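PDB 3MCX: SusD superfamily protein from Bacteroides thetaiotaomicron, which is of unknown function but, as a SusD-family protein of the outer membrane, probably binds glycans at the cell surface for import by a partner transporter. Local coordinates for residues W46-R52 against G416-Y422; A377-N382 against Q395-F401. One frame throughout, in Å; residues are numbered along the deposited sequence. Where two conformers were deposited one is given.

Overall arrangement
Interaction 1 lies deep in the chain, its centre about 6 Å from that of the chain, and joins parts 364 residues apart in sequence: helix 44-51 and the glycine-rich turn that leads into helix 420-426. Interaction 2 is local and partly exposed, its centre about 25 Å from that of the chain, where a loop packs on helix 374-385, the helix it follows. Helix 403-414 links them, since residues 395-401 lead into it and residues 416-422 follow it, yet their nearest atoms stay about 13 Å apart. In the buried contact a carboxylate and bridging waters serve backbone amides beside aromatic packing; at the periphery a neutral side-chain amide pairs with the backbone, and a phenylalanine ring lies on the helix backbone.

Interaction 1: residues W46-R52 against G416-Y422; sequences WYYGDCR and GEGEVFY
Gly416 meets helix 44-51 through both its amide and its carbonyl. Its N donates to Asp50 OD1 at 2.9 Å, arriving from above the carboxylate plane, while its O takes a weak bond from Trp46 NE1, 3.0 Å away at the indole edge. The Glu417 carboxylate forms salt bridges with Lys337 and Arg355. Gly418 N reaches Asp50 OD2 at 2.8 Å on the syn side, so the two carboxylate oxygens share out the amides of Gly416 and Gly418. With an alanine in place of Asp50, these two amides would probably be left without their acceptor and the turn freer to shift. Gly418 CA lies 3.2 Å from Trp46 O, and its carbonyl O receives a CA-H...O contact from Gly49; a CB on Gly49 would run into Gly418 O, and one on Gly418 into Trp46 O. This is the glycine-rich connection between two helices of the SusD family region, fastened here to a helix from near the start of the chain. A water bridges Glu419 N to Asp50 OD1. Phe421 N then donates to Gly49 O at 2.9 Å. With CG anti to the backbone N (chi1 -178°), the Phe421 ring receives Arg52 CB over its centre, 3.5 Å from the centroid. Tyr422 OH lies in plane at the Tyr48 ring edge, 3.3 Å from Tyr48 CE2.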
loop_
_atom_site.group_PDB
_atom_site.type_symbol
_atom_site.label_atom_id
_atom_site.label_comp_id
_atom_site.label_asym_id
_atom_site.label_seq_id
_atom_site.Cartn_x
_atom_site.Cartn_y
_atom_site.Cartn_z
ATOM N N TRP A 46 -2.342 -5.148 0.933
ATOM C CA TRP A 46 -2.190 -4.400 2.176
ATOM C C TRP A 46 -0.873 -4.792 2.827
ATOM O O TRP A 46 -0.014 -3.935 3.078
ATOM C CB TRP A 46 -3.411 -4.647 3.067
ATOM C CG TRP A 46 -3.534 -3.761 4.263
ATOM C CD1 TRP A 46 -2.554 -3.056 4.881
ATOM C CD2 TRP A 46 -4.740 -3.557 5.018
ATOM N NE1 TRP A 46 -3.102 -2.386 5.986
ATOM C CE2 TRP A 46 -4.434 -2.702 6.082
ATOM C CE3 TRP A 46 -6.066 -4.025 4.893
ATOM C CZ2 TRP A 46 -5.402 -2.282 7.009
ATOM C CZ3 TRP A 46 -7.022 -3.609 5.817
ATOM C CH2 TRP A 46 -6.686 -2.756 6.860
ATOM N N TYR A 47 -0.679 -6.075 3.089
ATOM C CA TYR A 47 0.487 -6.483 3.867
ATOM C C TYR A 47 1.718 -6.867 3.071
ATOM O O TYR A 47 2.809 -7.004 3.642
ATOM C CB TYR A 47 0.129 -7.544 4.914
ATOM C CG TYR A 47 -0.509 -8.813 4.398
ATOM C CD1 TYR A 47 0.154 -9.651 3.493
ATOM C CD2 TYR A 47 -1.715 -9.258 4.894
ATOM C CE1 TYR A 47 -0.437 -10.857 3.038
ATOM C CE2 TYR A 47 -2.305 -10.429 4.475
ATOM C CZ TYR A 47 -1.661 -11.226 3.536
ATOM O OH TYR A 47 -2.255 -12.410 3.108
ATOM N N TYR A 48 1.615 -7.002 1.730
ATOM C CA TYR A 48 2.797 -7.316 0.910
ATOM C C TYR A 48 3.957 -6.367 1.158
ATOM O O TYR A 48 5.076 -6.824 1.433
ATOM C CB TYR A 48 2.422 -7.346 -0.568
ATOM C CG TYR A 48 3.574 -7.631 -1.518
ATOM C CD1 TYR A 48 4.049 -8.906 -1.712
ATOM C CD2 TYR A 48 4.211 -6.594 -2.211
ATOM C CE1 TYR A 48 5.086 -9.165 -2.597
ATOM C CE2 TYR A 48 5.260 -6.844 -3.085
ATOM C CZ TYR A 48 5.691 -8.134 -3.258
ATOM O OH TYR A 48 6.719 -8.413 -4.117
ATOM N N GLY A 49 3.686 -5.077 1.157
ATOM C CA GLY A 49 4.730 -4.073 1.282
ATOM C C GLY A 49 5.303 -3.941 2.674
ATOM O O GLY A 49 6.251 -3.187 2.879
ATOM N N ASP A 50 4.752 -4.661 3.646
ATOM C CA ASP A 50 5.342 -4.766 4.968
ATOM C C ASP A 50 6.126 -6.071 5.146
ATOM O O ASP A 50 7.300 -6.037 5.487
ATOM C CB ASP A 50 4.253 -4.611 6.002
ATOM C CG ASP A 50 3.690 -3.216 6.003
ATOM O OD1 ASP A 50 4.432 -2.293 6.433
ATOM O OD2 ASP A 50 2.541 -3.054 5.571
ATOM N N CYS A 51 5.532 -7.206 4.855
ATOM C CA CYS A 51 6.222 -8.474 5.110
ATOM C C CYS A 51 7.410 -8.746 4.198
ATOM O O CYS A 51 8.245 -9.628 4.484
ATOM C CB CYS A 51 5.275 -9.690 5.136
ATOM S SG CYS A 51 4.560 -10.122 3.542
ATOM N N ARG A 52 7.524 -7.992 3.100
ATOM C CA ARG A 52 8.659 -8.102 2.198
ATOM C C ARG A 52 9.878 -7.308 2.669
ATOM O O ARG A 52 10.981 -7.492 2.134
ATOM C CB ARG A 52 8.255 -7.670 0.774
ATOM C CG ARG A 52 7.214 -8.531 0.125
ATOM C CD ARG A 52 7.787 -9.803 -0.437
ATOM N NE ARG A 52 8.335 -9.566 -1.779
ATOM C CZ ARG A 52 8.740 -10.531 -2.589
ATOM N NH1 ARG A 52 8.780 -11.782 -2.169
ATOM N NH2 ARG A 52 9.098 -10.234 -3.839
ATOM N N GLY A 416 2.879 -1.265 8.660
ATOM C CA GLY A 416 1.550 -1.871 8.531
ATOM C C GLY A 416 0.695 -1.308 7.407
ATOM O O GLY A 416 -0.382 -1.819 7.145
ATOM N N GLU A 417 1.191 -0.306 6.694
ATOM C CA GLU A 417 0.406 0.399 5.687
ATOM C C GLU A 417 0.857 0.145 4.238
ATOM O O GLU A 417 0.382 0.808 3.294
ATOM C CB GLU A 417 0.308 1.891 6.053
ATOM C CG GLU A 417 -0.452 2.096 7.363
ATOM C CD GLU A 417 -0.483 3.543 7.812
ATOM O OE1 GLU A 417 -1.316 4.314 7.307
ATOM O OE2 GLU A 417 0.364 3.893 8.636
ATOM N N GLY A 418 1.675 -0.875 4.064
ATOM C CA GLY A 418 1.895 -1.448 2.745
ATOM C C GLY A 418 2.916 -0.798 1.845
ATOM O O GLY A 418 3.003 -1.174 0.691
ATOM N N GLU A 419 3.727 0.136 2.361
ATOM C CA GLU A 419 4.638 0.908 1.507
ATOM C C GLU A 419 6.124 0.739 1.799
ATOM O O GLU A 419 6.935 1.019 0.923
ATOM C CB GLU A 419 4.323 2.394 1.552
ATOM C CG GLU A 419 3.023 2.751 0.880
ATOM C CD GLU A 419 3.015 2.437 -0.571
ATOM O OE1 GLU A 419 4.033 2.737 -1.247
ATOM O OE2 GLU A 419 2.046 1.845 -1.069
ATOM N N VAL A 420 6.509 0.367 3.015
ATOM C CA VAL A 420 7.920 0.395 3.384
ATOM C C VAL A 420 8.858 -0.396 2.469
ATOM O O VAL A 420 9.982 0.045 2.216
ATOM C CB VAL A 420 8.095 0.046 4.891
ATOM C CG1 VAL A 420 9.506 -0.428 5.246
ATOM C CG2 VAL A 420 7.661 1.256 5.712
ATOM N N PHE A 421 8.425 -1.537 1.950
ATOM C CA PHE A 421 9.250 -2.277 0.983
ATOM C C PHE A 421 9.798 -1.386 -0.131
ATOM O O PHE A 421 10.966 -1.435 -0.480
ATOM C CB PHE A 421 8.342 -3.362 0.397
ATOM C CG PHE A 421 8.975 -4.301 -0.608
ATOM C CD1 PHE A 421 10.242 -4.812 -0.459
ATOM C CD2 PHE A 421 8.205 -4.770 -1.687
ATOM C CE1 PHE A 421 10.730 -5.738 -1.339
ATOM C CE2 PHE A 421 8.715 -5.670 -2.571
ATOM C CZ PHE A 421 9.954 -6.166 -2.395
ATOM N N TYR A 422 8.899 -0.589 -0.682
ATOM C CA TYR A 422 9.233 0.273 -1.837
ATOM C C TYR A 422 10.233 1.358 -1.467
ATOM O O TYR A 422 11.025 1.787 -2.311
ATOM C CB TYR A 422 7.934 0.834 -2.425
ATOM C CG TYR A 422 7.012 -0.288 -2.793
ATOM C CD1 TYR A 422 7.351 -1.163 -3.838
ATOM C CD2 TYR A 422 5.896 -0.574 -2.012
ATOM C CE1 TYR A 422 6.572 -2.220 -4.165
ATOM C CE2 TYR A 422 5.092 -1.695 -2.327
ATOM C CZ TYR A 422 5.450 -2.502 -3.389
ATOM O OH TYR A 422 4.685 -3.621 -3.712
HETATM O O HOH W 1 1.621 -3.469 0.025
HETATM O O HOH W 2 4.499 0.130 5.169
HETATM O O HOH W 3 0.316 -4.422 6.345
#

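Interaction 2: residues A377-N382 against Q395-F401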
loop_
_atom_site.group_PDB
_atom_site.type_symbol
_atom_site.label_atom_id
_atom_site.label_comp_id
_atom_site.label_asym_id
_atom_site.label_seq_id
_atom_site.Cartn_x
_atom_site.Cartn_y
_atom_site.Cartn_z
ATOM N N ALA A 377 11.312 21.150 2.405
ATOM C CA ALA A 377 11.266 19.694 2.551
ATOM C C ALA A 377 11.601 19.201 3.973
ATOM O O ALA A 377 10.912 18.308 4.535
ATOM C CB ALA A 377 12.211 19.048 1.519
ATOM N N GLN A 378 12.648 19.790 4.549
ATOM C CA GLN A 378 13.073 19.487 5.907
ATOM C C GLN A 378 11.942 19.831 6.892
ATOM O O GLN A 378 11.646 19.071 7.826
ATOM C CB GLN A 378 14.389 20.245 6.128
ATOM C CG GLN A 378 14.674 20.808 7.422
ATOM C CD GLN A 378 15.877 21.742 7.335
ATOM O OE1 GLN A 378 16.600 21.756 6.333
ATOM N NE2 GLN A 378 16.085 22.510 8.365
ATOM N N GLY A 379 11.247 20.924 6.613
ATOM C CA GLY A 379 10.092 21.337 7.413
ATOM C C GLY A 379 9.017 20.282 7.418
ATOM O O GLY A 379 8.391 20.031 8.444
ATOM N N TYR A 380 8.789 19.646 6.266
ATOM C CA TYR A 380 7.742 18.629 6.199
ATOM C C TYR A 380 8.099 17.389 7.009
ATOM O O TYR A 380 7.229 16.764 7.641
ATOM C CB TYR A 380 7.419 18.244 4.748
ATOM C CG TYR A 380 6.853 19.377 3.918
ATOM C CD1 TYR A 380 5.933 20.288 4.455
ATOM C CD2 TYR A 380 7.223 19.538 2.581
ATOM C CE1 TYR A 380 5.411 21.320 3.679
ATOM C CE2 TYR A 380 6.694 20.553 1.807
ATOM C CZ TYR A 380 5.791 21.436 2.350
ATOM O OH TYR A 380 5.263 22.459 1.572
ATOM N N LEU A 381 9.368 17.004 6.988
ATOM C CA LEU A 381 9.823 15.920 7.861
ATOM C C LEU A 381 9.584 16.295 9.319
ATOM O O LEU A 381 9.086 15.491 10.098
ATOM C CB LEU A 381 11.304 15.591 7.651
ATOM C CG LEU A 381 11.779 14.410 8.516
ATOM C CD1 LEU A 381 10.998 13.112 8.250
ATOM C CD2 LEU A 381 13.323 14.230 8.397
ATOM N N ASN A 382 9.926 17.516 9.681
ATOM C CA ASN A 382 9.759 17.988 11.058
ATOM C C ASN A 382 8.283 18.113 11.465
ATOM O O ASN A 382 7.956 17.940 12.634
ATOM C CB ASN A 382 10.536 19.274 11.305
ATOM C CG ASN A 382 12.026 19.015 11.465
ATOM O OD1 ASN A 382 12.433 17.896 11.837
ATOM N ND2 ASN A 382 12.850 20.019 11.150
ATOM N N GLN A 395 14.055 16.545 15.918
ATOM C CA GLN A 395 13.847 17.331 14.711
ATOM C C GLN A 395 15.173 17.601 14.021
ATOM O O GLN A 395 16.207 17.727 14.661
ATOM C CB GLN A 395 13.113 18.631 15.022
ATOM C CG GLN A 395 11.675 18.350 15.450
ATOM C CD GLN A 395 10.915 19.581 15.806
ATOM O OE1 GLN A 395 10.778 20.502 14.981
ATOM N NE2 GLN A 395 10.391 19.628 17.037
ATOM N N VAL A 396 15.116 17.667 12.690
ATOM C CA VAL A 396 16.322 17.830 11.886
ATOM C C VAL A 396 16.619 19.283 11.526
ATOM O O VAL A 396 15.714 20.121 11.399
ATOM C CB VAL A 396 16.236 17.007 10.578
ATOM C CG1 VAL A 396 16.073 15.525 10.896
ATOM C CG2 VAL A 396 15.066 17.501 9.711
ATOM N N SER A 397 17.911 19.558 11.414
ATOM C CA SER A 397 18.448 20.753 10.778
ATOM C C SER A 397 18.912 20.349 9.383
ATOM O O SER A 397 18.890 19.179 9.048
ATOM C CB SER A 397 19.672 21.254 11.543
ATOM O OG SER A 397 20.658 20.219 11.533
ATOM N N THR A 398 19.399 21.308 8.591
ATOM C CA THR A 398 19.918 20.969 7.258
ATOM C C THR A 398 21.026 19.919 7.344
ATOM O O THR A 398 21.051 18.991 6.529
ATOM C CB THR A 398 20.393 22.222 6.478
ATOM O OG1 THR A 398 19.277 23.117 6.344
ATOM C CG2 THR A 398 20.863 21.825 5.052
ATOM N N GLU A 399 21.879 20.014 8.365
ATOM C CA GLU A 399 22.969 19.044 8.545
ATOM C C GLU A 399 22.497 17.624 8.884
ATOM O O GLU A 399 23.141 16.645 8.483
ATOM C CB GLU A 399 23.990 19.531 9.586
ATOM C CG GLU A 399 23.433 19.874 10.962
ATOM N N THR A 400 21.388 17.485 9.627
ATOM C CA THR A 400 20.897 16.173 10.039
ATOM C C THR A 400 19.726 15.681 9.176
ATOM O O THR A 400 19.204 14.610 9.375
ATOM C CB THR A 400 20.522 16.143 11.546
ATOM O OG1 THR A 400 19.516 17.141 11.800
ATOM C CG2 THR A 400 21.770 16.431 12.403
ATOM N N PHE A 401 19.353 16.470 8.186
ATOM C CA PHE A 401 18.319 16.096 7.237
ATOM C C PHE A 401 18.926 15.194 6.167
ATOM O O PHE A 401 19.369 15.680 5.112
ATOM C CB PHE A 401 17.710 17.359 6.610
ATOM C CG PHE A 401 16.553 17.113 5.653
ATOM C CD1 PHE A 401 15.525 16.226 5.957
ATOM C CD2 PHE A 401 16.451 17.863 4.467
ATOM C CE1 PHE A 401 14.447 16.026 5.096
ATOM C CE2 PHE A 401 15.372 17.643 3.583
ATOM C CZ PHE A 401 14.374 16.757 3.914
HETATM O O HOH W 4 18.942 24.017 9.344
HETATM O O HOH W 5 15.107 22.701 11.660
#
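A helix-loop-helix connection in the helical SusD family region is involved here: the loop between helices 374-385 and 403-414 folds back along the first of them. Asn382 joins the two with its side-chain amide, which treats Val396 much as a neighbouring strand would. Its OD1 accepts from Val396 N at 2.8 Å and its ND2 donates to Val396 O at 2.9 Å; both bonds lie in the carbonyl planes on lone pairs and are nearly straight (161° and 165°), fixing the rotation of the amide. Further along the loop, with CG anti to the backbone N (chi1 -177°), the Phe401 ring swings onto the helix and lays one face on its backbone, Gln378 CA lying 3.7 Å from the ring centroid. Leu381 CD2 comes up at the ring edge, 3.8 Å from Phe401 CD1, and also touches Val396; Leu368 and Ile406 of the flanking helices pack on the same phenylalanine. Glu375 and Asp383, close by on the same helix, are zinc ligands in crystals of this protein, although no zinc is bound to them in this chain. Toward the more exposed end, the extended Gln378 chain carries OE1 to within 3.0 Å of Thr398 OG1. The loop there turns on itself, Ser397 N donating to Thr400 OG1 at 2.9 Å.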